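Local structure of RPA0582 (Rhodopseudomonas palustris, 3HHL) at residues E22-M27 with I92-S97; L28-L33 with D123-R128; G59-R64 with I105-Y110. The protein is of unknown function but adopts a dimeric alpha-beta barrel fold of the DUF1330 family, its two subunits joined through their sheets. All coordinates share one frame; numbering follows the deposited sequence.

In the fold
Contacts 1 and 2 both use strand 25-33, an inner strand of the antiparallel sheet: contact 1 joins its start to strand 89-95, and contact 2 joins its later part to strand 121-128. They touch where Met27 packs on Leu126. Contact 2 lies nearest the centre of the chain and is almost wholly buried, its backbone bonds supplemented by an Arg125-Asp123 salt bridge and by arginine pairs to the second subunit. Contact 1 runs from buried strand to exposed loop and adds a histidine-carboxylate bond. Contact 3 is a smaller, partly exposed meeting of helices, held by valines and one salt bridge; Ser62 in it packs against Tyr95 of contact 1.

Contact 1 (E22-M27 with I92-S97); sequences EGPIHM and IAEYPS
His26 carries its imidazole beside the backbone N, with CG anti to the carbonyl carbon, whereas Glu94 places CG anti to its own N (chi1 166°) and stays extended beyond it; the two groups therefore run side by side from the same face of the sheet. The residues form an antiparallel non-hydrogen-bonded pair, and His26 NE2 donates to Glu94 OE1 at 2.7 Å. The oxygen sits at the edge of the imidazole, near its plane, but the donor reaches it from above the carboxylate plane, the two planes being 31° apart. Ile92 CG2 packs obliquely against the same ring, 3.8 Å from His26 CG.

On the flanking pairs the backbones bond directly: Ile25 and Tyr95 exchange two N-H...O bonds, as do Met27 and Ala93, with Met27 N to Ala93 O at 2.7 Å. Their side chains occupy the other face, which helix 98-106 covers with Phe101, edge-to-face with Tyr95. Met27, present as selenomethionine, has CG beside its backbone N and so 3.8 Å from Tyr95 CE1; the bends at chi2 and chi3 lead the end of the chain away.

Neither Pro24 nor Pro96 has an N-H to give, and past the last strand pair water 1 bridges the chains, accepting from Gly23 N at 2.8 Å and donating to Pro96 O. At the phi of Gly23 (138°) a CB would collide with Glu22 O, so glycine suits the place. Ser97 suits the start of helix 98-106, its OG capping Ala100 N.

His26 ND1 bonds to an aromatic side chain of the neighbouring subunit, so both ring nitrogens are engaged; the adjacent carboxylate probably keeps a proton on NE2 and would tend to raise the basicity of this buried histidine.

Contact 2 (L28-L33 with D123-R128); sequences LNLVRL and DSRLIR
These strands belong to the ferredoxin-like sheet of the alpha-beta barrel fold, 25-33 inside it and 121-128 at its margin within the chain. Six antiparallel backbone bonds join them: Leu28 exchanges two with Ile127, Leu30 two with Arg125 and Arg32 two with Asp123, Arg32 N meeting Asp123 O at 2.8 Å. Leu126 to Arg128 pair antiparallel with a strand of the neighbouring subunit, continuing the sheet.

Apolar contacts follow two of these pairs. Leu28 and Ile127 lie side by side, CD2 to CD1 at 4.2 Å, and the side chain of Leu30 crosses that of Arg125 obliquely, CD1 4.0 Å from Arg125 CB. The leucines and isoleucine give buried apolar bulk, and arginine can pack its aliphatic stem while carrying charge to Asp123. On the opposite face, in a non-hydrogen-bonded pair, Leu126 CD1 lies against the polar amide of Asn29.

The ionic part centres on Arg125: bent at chi2 (-66°), it turns its guanidinium back along its own strand. NH1 makes a salt bridge to Asp123 OD1 at 2.9 Å and donates to Ser124 O, both oxygens lying in the guanidinium plane; NE pairs with an acidic side chain of the neighbouring subunit. An alanine here would probably loosen the corner at Asp123 and weaken the subunit interface, since both charge pairings would go.

Water 2 donates to Asn29 OD1 at 2.6 Å and to Arg125 O at 3.1 Å.

Contact 3 (G59-R64 with I105-Y110); sequences GPVSER and IRDPVY. Unlike the reference sequence in segment 59-64: Ser62 (reference Phe).
Residues 59-64 form the last turns of helix 47-64, kinked where the backbone N of Pro60 and of Val61 makes no bond to the preceding turn; proline has no hydrogen there to offer. Within the segment Glu63 N bonds to Gly59 O at 2.9 Å. The other segment joins two helices: 98-106 ends at Arg106, Asp107 steps out of helical geometry, and Pro108 opens helix 108-113. The backbones come nearest at Val61 and Tyr110, with CA atoms 6.6 Å apart.

Val61 is the apolar centre of the contact. CG1, anti to the backbone N, meets Asp107 CB tip to tip at 3.7 Å, while CG2 packs 4.0 Å from Val109 CG1. A compact, branched residue suits this place because it presents one methyl to the turn and the other to the next helix.

Asp107 splits its carboxylate between two tasks. OD2 accepts from Val109 N and Tyr110 N, weak bonds of 2.7 and 3.4 Å respectively. OD1 takes the salt bridge from Arg64 NH1 at 3.2 Å; the oxygen lies in the guanidinium plane, though NH1 approaches from above the carboxylate plane. Bending at chi3 (-58°) folds Arg64 back so that one face of its guanidinium, toward the rim, lies over the CA of Val61 in the same helix. Tyr110 OH bonds to Tyr54 OH on helix 47-64.

An aspartate N-cap followed by proline in the first helical turn is a classic helix start; here it joins helices 98-106 and 108-113, which meet the end of helix 47-64 in the helical part of a ferredoxin-like alpha-beta fold.

Contact 1 (E22-M27 with I92-S97)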
ATOM      1  N   GLU C  22     -20.617   9.949   1.903  1.00 27.80           N
ATOM      2  CA  GLU C  22     -20.407  10.056   3.326  1.00 27.73           C
ATOM      3  C   GLU C  22     -19.636   8.812   3.847  1.00 28.31           C
ATOM      4  O   GLU C  22     -19.926   7.648   3.476  1.00 26.86           O
ATOM      5  CB  GLU C  22     -21.739  10.261   4.071  1.00 27.01           C
ATOM      6  CG  GLU C  22     -21.612  10.554   5.540  1.00 25.24           C
ATOM      7  CD  GLU C  22     -22.865  11.172   6.130  1.00 28.15           C
ATOM      8  OE1 GLU C  22     -23.535  11.999   5.438  1.00 29.05           O
ATOM      9  OE2 GLU C  22     -23.195  10.851   7.293  1.00 26.33           O
ATOM     10  N   GLY C  23     -18.649   9.093   4.695  1.00 28.24           N
ATOM     11  CA  GLY C  23     -17.958   8.045   5.419  1.00 28.83           C
ATOM     12  C   GLY C  23     -16.477   8.342   5.425  1.00 28.72           C
ATOM     13  O   GLY C  23     -16.013   9.102   4.640  1.00 28.83           O
ATOM     14  N   PRO C  24     -15.742   7.758   6.351  1.00 29.69           N
ATOM     15  CA  PRO C  24     -14.320   7.954   6.407  1.00 29.24           C
ATOM     16  C   PRO C  24     -13.668   7.550   5.111  1.00 29.92           C
ATOM     17  O   PRO C  24     -14.201   6.716   4.380  1.00 29.93           O
ATOM     18  CB  PRO C  24     -13.874   6.975   7.493  1.00 28.80           C
ATOM     19  CG  PRO C  24     -15.035   6.742   8.291  1.00 28.80           C
ATOM     20  CD  PRO C  24     -16.208   6.842   7.412  1.00 29.52           C
ATOM     21  N   ILE C  25     -12.535   8.176   4.850  1.00 30.50           N
ATOM     22  CA  ILE C  25     -11.671   7.854   3.765  1.00 31.69           C
ATOM     23  C   ILE C  25     -10.364   7.489   4.409  1.00 32.48           C
ATOM     24  O   ILE C  25      -9.975   8.098   5.394  1.00 33.78           O
ATOM     25  CB  ILE C  25     -11.453   9.020   2.769  1.00 31.11           C
ATOM     26  CG1 ILE C  25     -10.964  10.295   3.455  1.00 31.60           C
ATOM     27  CG2 ILE C  25     -12.742   9.335   2.074  1.00 32.20           C
ATOM     28  CD1 ILE C  25     -10.553  11.412   2.487  1.00 27.02           C
ATOM     29  N   HIS C  26      -9.731   6.451   3.890  1.00 32.93           N
ATOM     30  CA  HIS C  26      -8.410   6.034   4.308  1.00 33.06           C
ATOM     31  C   HIS C  26      -7.449   6.301   3.197  1.00 32.99           C
ATOM     32  O   HIS C  26      -7.657   5.886   2.067  1.00 33.97           O
ATOM     33  CB  HIS C  26      -8.390   4.543   4.632  1.00 32.77           C
ATOM     34  CG  HIS C  26      -8.836   4.236   6.020  1.00 32.68           C
ATOM     35  ND1 HIS C  26      -8.796   2.965   6.550  1.00 28.66           N
ATOM     36  CD2 HIS C  26      -9.393   5.034   6.969  1.00 33.22           C
ATOM     37  CE1 HIS C  26      -9.303   3.000   7.768  1.00 31.67           C
ATOM     38  NE2 HIS C  26      -9.667   4.242   8.054  1.00 30.41           N
HETATM   39  N   MSE C  27      -6.383   6.989   3.528  1.00 33.47           N
HETATM   40  CA  MSE C  27      -5.421   7.427   2.561  1.00 33.33           C
HETATM   41  C   MSE C  27      -4.110   6.652   2.802  1.00 33.51           C
HETATM   42  O   MSE C  27      -3.354   6.924   3.748  1.00 32.79           O
HETATM   43  CB  MSE C  27      -5.210   8.911   2.714  1.00 33.37           C
HETATM   44  CG  MSE C  27      -6.458   9.748   2.579  1.00 34.55           C
HETATM   45 SE   MSE C  27      -7.308   9.605   0.875  1.00 41.07          SE
HETATM   46  CE  MSE C  27      -6.032  10.538  -0.207  1.00 37.77           C
ATOM     47  N   ILE C  92      -1.281   4.800   6.714  1.00 31.00           N
ATOM     48  CA  ILE C  92      -2.658   5.092   6.368  1.00 31.29           C
ATOM     49  C   ILE C  92      -3.153   6.183   7.272  1.00 31.89           C
ATOM     50  O   ILE C  92      -3.058   6.055   8.501  1.00 33.37           O
ATOM     51  CB  ILE C  92      -3.576   3.849   6.501  1.00 31.03           C
ATOM     52  CG1 ILE C  92      -3.127   2.737   5.502  1.00 29.93           C
ATOM     53  CG2 ILE C  92      -5.023   4.256   6.308  1.00 28.31           C
ATOM     54  CD1 ILE C  92      -3.792   1.335   5.799  1.00 25.13           C
ATOM     55  N   ALA C  93      -3.676   7.252   6.668  1.00 32.32           N
ATOM     56  CA  ALA C  93      -4.251   8.402   7.390  1.00 32.32           C
ATOM     57  C   ALA C  93      -5.732   8.241   7.182  1.00 32.63           C
ATOM     58  O   ALA C  93      -6.169   8.013   6.061  1.00 33.57           O
ATOM     59  CB  ALA C  93      -3.736   9.753   6.798  1.00 30.94           C
ATOM     60  N   GLU C  94      -6.518   8.360   8.237  1.00 33.00           N
ATOM     61  CA  GLU C  94      -7.987   8.420   8.114  1.00 32.70           C
ATOM     62  C   GLU C  94      -8.454   9.866   8.213  1.00 32.99           C
ATOM     63  O   GLU C  94      -7.952  10.615   9.029  1.00 33.32           O
ATOM     64  CB  GLU C  94      -8.615   7.617   9.246  1.00 32.34           C
ATOM     65  CG  GLU C  94     -10.085   7.854   9.460  1.00 33.38           C
ATOM     66  CD  GLU C  94     -10.759   6.779  10.312  1.00 35.22           C
ATOM     67  OE1 GLU C  94     -10.250   5.618  10.307  1.00 35.93           O
ATOM     68  OE2 GLU C  94     -11.803   7.092  10.969  1.00 32.98           O
ATOM     69  N   TYR C  95      -9.441  10.253   7.406  1.00 33.52           N
ATOM     70  CA  TYR C  95     -10.120  11.539   7.577  1.00 32.89           C
ATOM     71  C   TYR C  95     -11.590  11.237   7.649  1.00 31.56           C
ATOM     72  O   TYR C  95     -12.019  10.259   7.112  1.00 31.16           O
ATOM     73  CB  TYR C  95      -9.789  12.488   6.430  1.00 33.30           C
ATOM     74  CG  TYR C  95      -8.298  12.750   6.310  1.00 36.55           C
ATOM     75  CD1 TYR C  95      -7.464  11.814   5.712  1.00 39.32           C
ATOM     76  CD2 TYR C  95      -7.722  13.926   6.787  1.00 39.09           C
ATOM     77  CE1 TYR C  95      -6.112  12.026   5.574  1.00 40.01           C
ATOM     78  CE2 TYR C  95      -6.355  14.153   6.659  1.00 41.16           C
ATOM     79  CZ  TYR C  95      -5.558  13.180   6.051  1.00 42.85           C
ATOM     80  OH  TYR C  95      -4.188  13.327   5.930  1.00 48.39           O
ATOM     81  N   PRO C  96     -12.369  12.068   8.340  1.00 30.60           N
ATOM     82  CA  PRO C  96     -13.734  11.642   8.580  1.00 29.91           C
ATOM     83  C   PRO C  96     -14.619  11.869   7.369  1.00 30.12           C
ATOM     84  O   PRO C  96     -15.758  11.364   7.300  1.00 29.52           O
ATOM     85  CB  PRO C  96     -14.151  12.508   9.771  1.00 29.30           C
ATOM     86  CG  PRO C  96     -13.243  13.655   9.749  1.00 28.72           C
ATOM     87  CD  PRO C  96     -11.994  13.228   9.173  1.00 29.98           C
ATOM     88  N   SER C  97     -14.101  12.623   6.414  1.00 29.87           N
ATOM     89  CA  SER C  97     -14.881  12.954   5.242  1.00 30.00           C
ATOM     90  C   SER C  97     -13.919  13.442   4.181  1.00 30.21           C
ATOM     91  O   SER C  97     -12.775  13.782   4.486  1.00 29.81           O
ATOM     92  CB  SER C  97     -15.865  14.093   5.546  1.00 30.46           C
ATOM     93  OG  SER C  97     -15.148  15.321   5.771  1.00 30.48           O
TER
HETATM   94  O   HOH W   1     -17.925  11.585   5.648  1.00 32.47           O

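Contact 2 (L28-L33 with D123-R128)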
ATOM      1  N   LEU C  28      -3.862   5.674   1.931  1.00 33.18           N
ATOM      2  CA  LEU C  28      -2.636   4.878   1.977  1.00 32.80           C
ATOM      3  C   LEU C  28      -1.537   5.635   1.282  1.00 32.83           C
ATOM      4  O   LEU C  28      -1.649   5.924   0.091  1.00 32.89           O
ATOM      5  CB  LEU C  28      -2.840   3.529   1.320  1.00 31.89           C
ATOM      6  CG  LEU C  28      -1.624   2.625   1.160  1.00 32.12           C
ATOM      7  CD1 LEU C  28      -0.882   2.380   2.485  1.00 29.87           C
ATOM      8  CD2 LEU C  28      -2.049   1.289   0.512  1.00 30.72           C
ATOM      9  N   ASN C  29      -0.487   5.952   2.027  1.00 32.81           N
ATOM     10  CA  ASN C  29       0.643   6.737   1.519  1.00 32.94           C
ATOM     11  C   ASN C  29       1.873   5.818   1.359  1.00 33.39           C
ATOM     12  O   ASN C  29       2.325   5.202   2.347  1.00 34.17           O
ATOM     13  CB  ASN C  29       1.007   7.843   2.531  1.00 33.31           C
ATOM     14  CG  ASN C  29       0.073   9.042   2.494  1.00 33.18           C
ATOM     15  OD1 ASN C  29       0.430  10.062   1.927  1.00 36.69           O
ATOM     16  ND2 ASN C  29      -1.102   8.943   3.139  1.00 33.13           N
ATOM     17  N   LEU C  30       2.422   5.723   0.153  1.00 33.40           N
ATOM     18  CA  LEU C  30       3.717   5.085  -0.062  1.00 34.01           C
ATOM     19  C   LEU C  30       4.687   6.206  -0.443  1.00 35.26           C
ATOM     20  O   LEU C  30       4.517   6.845  -1.482  1.00 36.02           O
ATOM     21  CB  LEU C  30       3.652   4.028  -1.150  1.00 33.72           C
ATOM     22  CG  LEU C  30       2.468   3.045  -1.052  1.00 36.25           C
ATOM     23  CD1 LEU C  30       2.423   2.177  -2.275  1.00 35.06           C
ATOM     24  CD2 LEU C  30       2.459   2.171   0.234  1.00 34.17           C
ATOM     25  N   VAL C  31       5.686   6.494   0.388  1.00 35.63           N
ATOM     26  CA  VAL C  31       6.546   7.639   0.082  1.00 36.16           C
ATOM     27  C   VAL C  31       8.020   7.276  -0.053  1.00 36.67           C
ATOM     28  O   VAL C  31       8.601   6.645   0.854  1.00 37.29           O
ATOM     29  CB  VAL C  31       6.455   8.743   1.153  1.00 36.47           C
ATOM     30  CG1 VAL C  31       7.252   9.951   0.678  1.00 35.48           C
ATOM     31  CG2 VAL C  31       4.999   9.095   1.460  1.00 35.74           C
ATOM     32  N   ARG C  32       8.626   7.682  -1.163  0.50 36.42           N
ATOM     33  CA  ARG C  32      10.039   7.473  -1.359  0.50 36.90           C
ATOM     34  C   ARG C  32      10.739   8.819  -1.357  0.50 36.88           C
ATOM     35  O   ARG C  32      10.439   9.670  -2.186  0.50 37.18           O
ATOM     36  CB  ARG C  32      10.298   6.748  -2.668  0.50 37.25           C
ATOM     37  CG  ARG C  32      11.757   6.344  -2.855  0.50 37.91           C
ATOM     38  CD  ARG C  32      11.924   5.465  -4.086  0.50 39.67           C
ATOM     39  NE  ARG C  32      13.309   5.372  -4.536  0.50 40.52           N
ATOM     40  CZ  ARG C  32      13.775   4.389  -5.296  0.50 40.30           C
ATOM     41  NH1 ARG C  32      12.970   3.398  -5.668  0.50 40.57           N
ATOM     42  NH2 ARG C  32      15.040   4.392  -5.667  0.50 39.18           N
ATOM     43  N   LEU C  33      11.668   9.005  -0.426  1.00 36.59           N
ATOM     44  CA  LEU C  33      12.309  10.287  -0.230  1.00 36.81           C
ATOM     45  C   LEU C  33      13.581  10.479  -1.060  1.00 37.29           C
ATOM     46  O   LEU C  33      14.328   9.539  -1.310  1.00 36.78           O
ATOM     47  CB  LEU C  33      12.642  10.462   1.247  1.00 36.99           C
ATOM     48  CG  LEU C  33      11.463  10.531   2.238  1.00 36.16           C
ATOM     49  CD1 LEU C  33      11.996  10.537   3.656  1.00 32.31           C
ATOM     50  CD2 LEU C  33      10.604  11.740   1.958  1.00 33.95           C
ATOM     51  N   ASP C 123       9.283  10.075  -5.241  1.00 36.43           N
ATOM     52  CA  ASP C 123       8.169   9.351  -5.882  1.00 35.86           C
ATOM     53  C   ASP C 123       7.261   8.912  -4.767  1.00 35.03           C
ATOM     54  O   ASP C 123       7.723   8.705  -3.658  1.00 34.82           O
ATOM     55  CB  ASP C 123       8.713   8.120  -6.587  1.00 35.87           C
ATOM     56  CG  ASP C 123       7.700   7.410  -7.496  1.00 37.22           C
ATOM     57  OD1 ASP C 123       6.660   7.981  -7.935  1.00 34.13           O
ATOM     58  OD2 ASP C 123       8.011   6.225  -7.803  1.00 39.76           O
ATOM     59  N   SER C 124       5.973   8.796  -5.051  1.00 34.87           N
ATOM     60  CA  SER C 124       4.991   8.415  -4.026  1.00 34.67           C
ATOM     61  C   SER C 124       3.731   7.894  -4.641  1.00 34.20           C
ATOM     62  O   SER C 124       3.486   8.098  -5.814  1.00 34.28           O
ATOM     63  CB  SER C 124       4.595   9.609  -3.166  1.00 34.48           C
ATOM     64  OG  SER C 124       4.071  10.652  -3.981  1.00 35.55           O
ATOM     65  N   ARG C 125       2.934   7.235  -3.816  1.00 34.26           N
ATOM     66  CA  ARG C 125       1.552   6.925  -4.134  1.00 34.24           C
ATOM     67  C   ARG C 125       0.684   7.405  -3.011  1.00 34.08           C
ATOM     68  O   ARG C 125       1.099   7.382  -1.857  1.00 33.70           O
ATOM     69  CB  ARG C 125       1.369   5.436  -4.267  1.00 34.65           C
ATOM     70  CG  ARG C 125       2.235   4.814  -5.306  1.00 36.05           C
ATOM     71  CD  ARG C 125       1.831   5.304  -6.673  1.00 38.24           C
ATOM     72  NE  ARG C 125       2.632   4.655  -7.686  1.00 38.99           N
ATOM     73  CZ  ARG C 125       3.806   5.101  -8.127  1.00 41.82           C
ATOM     74  NH1 ARG C 125       4.353   6.232  -7.661  1.00 42.11           N
ATOM     75  NH2 ARG C 125       4.437   4.411  -9.069  1.00 41.13           N
ATOM     76  N   LEU C 126      -0.509   7.885  -3.358  1.00 34.36           N
ATOM     77  CA  LEU C 126      -1.520   8.225  -2.372  1.00 34.22           C
ATOM     78  C   LEU C 126      -2.776   7.611  -2.925  1.00 33.72           C
ATOM     79  O   LEU C 126      -3.309   8.085  -3.906  1.00 33.86           O
ATOM     80  CB  LEU C 126      -1.644   9.746  -2.219  1.00 35.05           C
ATOM     81  CG  LEU C 126      -2.601  10.330  -1.167  1.00 35.50           C
ATOM     82  CD1 LEU C 126      -2.252   9.808   0.181  1.00 36.72           C
ATOM     83  CD2 LEU C 126      -2.556  11.854  -1.189  1.00 34.22           C
ATOM     84  N   ILE C 127      -3.203   6.523  -2.300  1.00 33.43           N
ATOM     85  CA  ILE C 127      -4.323   5.731  -2.757  1.00 32.86           C
ATOM     86  C   ILE C 127      -5.485   5.945  -1.827  1.00 33.17           C
ATOM     87  O   ILE C 127      -5.340   5.801  -0.602  1.00 32.80           O
ATOM     88  CB  ILE C 127      -3.961   4.266  -2.722  1.00 32.91           C
ATOM     89  CG1 ILE C 127      -2.694   4.029  -3.584  1.00 32.88           C
ATOM     90  CG2 ILE C 127      -5.139   3.429  -3.184  1.00 30.47           C
ATOM     91  CD1 ILE C 127      -2.051   2.629  -3.425  1.00 29.15           C
ATOM     92  N   ARG C 128      -6.637   6.291  -2.396  1.00 33.35           N
ATOM     93  CA  ARG C 128      -7.786   6.581  -1.577  1.00 33.87           C
ATOM     94  C   ARG C 128      -8.601   5.332  -1.469  1.00 34.03           C
ATOM     95  O   ARG C 128      -8.941   4.772  -2.497  1.00 34.48           O
ATOM     96  CB  ARG C 128      -8.632   7.667  -2.176  1.00 33.63           C
ATOM     97  CG  ARG C 128      -9.946   7.859  -1.419  1.00 34.32           C
ATOM     98  CD  ARG C 128     -10.911   8.729  -2.243  1.00 34.28           C
ATOM     99  NE  ARG C 128     -12.291   8.586  -1.840  1.00 33.23           N
ATOM    100  CZ  ARG C 128     -13.258   9.436  -2.162  1.00 33.21           C
ATOM    101  NH1 ARG C 128     -12.999  10.507  -2.891  1.00 32.82           N
ATOM    102  NH2 ARG C 128     -14.501   9.216  -1.735  1.00 34.34           N
TER
HETATM  103  O   HOH W   2       1.904   9.863  -0.241  1.00 44.88           O

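Contact 3 (G59-R64 with I105-Y110)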
ATOM      1  N   GLY C  59       0.900  18.675  10.672  1.00 42.00           N
ATOM      2  CA  GLY C  59       0.248  17.973  11.778  1.00 42.16           C
ATOM      3  C   GLY C  59      -0.923  18.688  12.430  1.00 41.78           C
ATOM      4  O   GLY C  59      -2.001  18.139  12.527  1.00 42.25           O
ATOM      5  N   PRO C  60      -0.723  19.923  12.875  1.00 41.67           N
ATOM      6  CA  PRO C  60      -1.840  20.566  13.569  1.00 41.44           C
ATOM      7  C   PRO C  60      -3.052  20.772  12.700  1.00 40.74           C
ATOM      8  O   PRO C  60      -4.161  20.757  13.202  1.00 41.26           O
ATOM      9  CB  PRO C  60      -1.268  21.920  13.999  1.00 41.32           C
ATOM     10  CG  PRO C  60       0.234  21.700  14.024  1.00 41.69           C
ATOM     11  CD  PRO C  60       0.516  20.715  12.940  1.00 41.81           C
ATOM     12  N   VAL C  61      -2.845  20.975  11.412  1.00 40.14           N
ATOM     13  CA  VAL C  61      -3.959  21.266  10.529  1.00 39.66           C
ATOM     14  C   VAL C  61      -4.748  19.999  10.344  1.00 40.09           C
ATOM     15  O   VAL C  61      -5.972  19.967  10.449  1.00 40.65           O
ATOM     16  CB  VAL C  61      -3.519  21.793   9.155  1.00 39.01           C
ATOM     17  CG1 VAL C  61      -4.754  22.138   8.303  1.00 37.25           C
ATOM     18  CG2 VAL C  61      -2.645  22.996   9.336  1.00 37.76           C
ATOM     19  N   SER C  62      -4.033  18.935  10.071  1.00 40.62           N
ATOM     20  CA  SER C  62      -4.652  17.630   9.966  1.00 40.91           C
ATOM     21  C   SER C  62      -5.482  17.272  11.200  1.00 40.37           C
ATOM     22  O   SER C  62      -6.629  16.816  11.081  1.00 39.13           O
ATOM     23  CB  SER C  62      -3.579  16.583   9.797  1.00 40.80           C
ATOM     24  OG  SER C  62      -4.210  15.366   9.470  1.00 43.03           O
ATOM     25  N   GLU C  63      -4.873  17.488  12.358  1.00 40.26           N
ATOM     26  CA  GLU C  63      -5.434  17.070  13.619  1.00 41.79           C
ATOM     27  C   GLU C  63      -6.723  17.810  13.900  1.00 40.55           C
ATOM     28  O   GLU C  63      -7.696  17.234  14.348  1.00 39.58           O
ATOM     29  CB  GLU C  63      -4.424  17.349  14.720  1.00 43.33           C
ATOM     30  CG  GLU C  63      -4.769  16.863  16.148  1.00 48.55           C
ATOM     31  CD  GLU C  63      -3.469  16.602  16.955  1.00 57.66           C
ATOM     32  OE1 GLU C  63      -2.544  15.899  16.423  1.00 62.88           O
ATOM     33  OE2 GLU C  63      -3.344  17.121  18.097  1.00 61.47           O
ATOM     34  N   ARG C  64      -6.703  19.096  13.603  1.00 39.58           N
ATOM     35  CA  ARG C  64      -7.810  19.987  13.851  1.00 39.15           C
ATOM     36  C   ARG C  64      -9.034  19.568  13.069  1.00 37.82           C
ATOM     37  O   ARG C  64     -10.135  19.776  13.505  1.00 38.11           O
ATOM     38  CB  ARG C  64      -7.376  21.377  13.401  1.00 39.84           C
ATOM     39  CG  ARG C  64      -8.136  22.553  13.956  1.00 42.30           C
ATOM     40  CD  ARG C  64      -7.805  23.840  13.145  1.00 45.38           C
ATOM     41  NE  ARG C  64      -6.375  24.135  13.165  1.00 48.36           N
ATOM     42  CZ  ARG C  64      -5.674  24.622  12.146  1.00 51.26           C
ATOM     43  NH1 ARG C  64      -6.237  24.888  10.979  1.00 52.11           N
ATOM     44  NH2 ARG C  64      -4.379  24.844  12.301  1.00 53.39           N
ATOM     45  N   ILE C 105      -6.215  20.654   2.650  1.00 35.88           N
ATOM     46  CA  ILE C 105      -5.451  20.980   1.471  1.00 36.38           C
ATOM     47  C   ILE C 105      -5.564  22.467   1.148  1.00 36.17           C
ATOM     48  O   ILE C 105      -4.660  23.045   0.547  1.00 36.18           O
ATOM     49  CB  ILE C 105      -5.910  20.076   0.298  1.00 36.93           C
ATOM     50  CG1 ILE C 105      -5.017  18.856   0.297  1.00 39.66           C
ATOM     51  CG2 ILE C 105      -5.895  20.782  -1.080  1.00 33.95           C
ATOM     52  CD1 ILE C 105      -5.114  18.103  -1.042  1.00 47.46           C
ATOM     53  N   ARG C 106      -6.667  23.087   1.545  1.00 35.61           N
ATOM     54  CA  ARG C 106      -6.847  24.504   1.266  1.00 35.39           C
ATOM     55  C   ARG C 106      -6.306  25.412   2.323  1.00 34.65           C
ATOM     56  O   ARG C 106      -6.153  26.596   2.081  1.00 35.09           O
ATOM     57  CB  ARG C 106      -8.314  24.813   1.061  1.00 35.74           C
ATOM     58  CG  ARG C 106      -8.886  24.158  -0.178  1.00 36.93           C
ATOM     59  CD  ARG C 106     -10.339  24.486  -0.233  1.00 38.67           C
ATOM     60  NE  ARG C 106     -11.022  24.005  -1.427  1.00 39.94           N
ATOM     61  CZ  ARG C 106     -12.320  24.186  -1.621  1.00 42.52           C
ATOM     62  NH1 ARG C 106     -13.045  24.832  -0.703  1.00 42.03           N
ATOM     63  NH2 ARG C 106     -12.903  23.705  -2.707  1.00 45.51           N
ATOM     64  N   ASP C 107      -6.002  24.866   3.483  1.00 34.69           N
ATOM     65  CA  ASP C 107      -5.580  25.674   4.602  1.00 35.48           C
ATOM     66  C   ASP C 107      -4.219  26.358   4.324  1.00 35.98           C
ATOM     67  O   ASP C 107      -3.274  25.707   3.898  1.00 35.66           O
ATOM     68  CB  ASP C 107      -5.490  24.832   5.862  1.00 35.49           C
ATOM     69  CG  ASP C 107      -5.169  25.648   7.061  1.00 36.06           C
ATOM     70  OD1 ASP C 107      -6.027  25.819   7.937  1.00 35.44           O
ATOM     71  OD2 ASP C 107      -4.040  26.137   7.134  1.00 40.77           O
ATOM     72  N   PRO C 108      -4.125  27.672   4.580  1.00 36.36           N
ATOM     73  CA  PRO C 108      -2.897  28.384   4.275  1.00 36.60           C
ATOM     74  C   PRO C 108      -1.679  27.854   4.998  1.00 36.17           C
ATOM     75  O   PRO C 108      -0.585  27.837   4.412  1.00 37.16           O
ATOM     76  CB  PRO C 108      -3.194  29.832   4.702  1.00 36.73           C
ATOM     77  CG  PRO C 108      -4.465  29.773   5.499  1.00 37.58           C
ATOM     78  CD  PRO C 108      -5.195  28.576   5.037  1.00 36.53           C
ATOM     79  N   VAL C 109      -1.833  27.413   6.234  1.00 35.17           N
ATOM     80  CA  VAL C 109      -0.702  26.800   6.899  1.00 34.61           C
ATOM     81  C   VAL C 109      -0.298  25.505   6.204  1.00 35.16           C
ATOM     82  O   VAL C 109       0.893  25.245   6.081  1.00 35.19           O
ATOM     83  CB  VAL C 109      -0.962  26.558   8.378  1.00 35.15           C
ATOM     84  CG1 VAL C 109       0.209  25.835   9.037  1.00 31.74           C
ATOM     85  CG2 VAL C 109      -1.225  27.898   9.069  1.00 32.20           C
ATOM     86  N   TYR C 110      -1.262  24.702   5.754  1.00 35.66           N
ATOM     87  CA  TYR C 110      -0.944  23.456   5.023  1.00 36.03           C
ATOM     88  C   TYR C 110      -0.314  23.756   3.702  1.00 36.77           C
ATOM     89  O   TYR C 110       0.633  23.102   3.334  1.00 36.79           O
ATOM     90  CB  TYR C 110      -2.166  22.566   4.755  1.00 36.18           C
ATOM     91  CG  TYR C 110      -1.804  21.250   4.076  1.00 35.33           C
ATOM     92  CD1 TYR C 110      -1.413  20.137   4.817  1.00 35.43           C
ATOM     93  CD2 TYR C 110      -1.833  21.137   2.697  1.00 35.28           C
ATOM     94  CE1 TYR C 110      -1.055  18.958   4.196  1.00 36.46           C
ATOM     95  CE2 TYR C 110      -1.498  19.971   2.061  1.00 35.81           C
ATOM     96  CZ  TYR C 110      -1.096  18.884   2.799  1.00 38.55           C
ATOM     97  OH  TYR C 110      -0.743  17.729   2.120  1.00 41.59           O
TER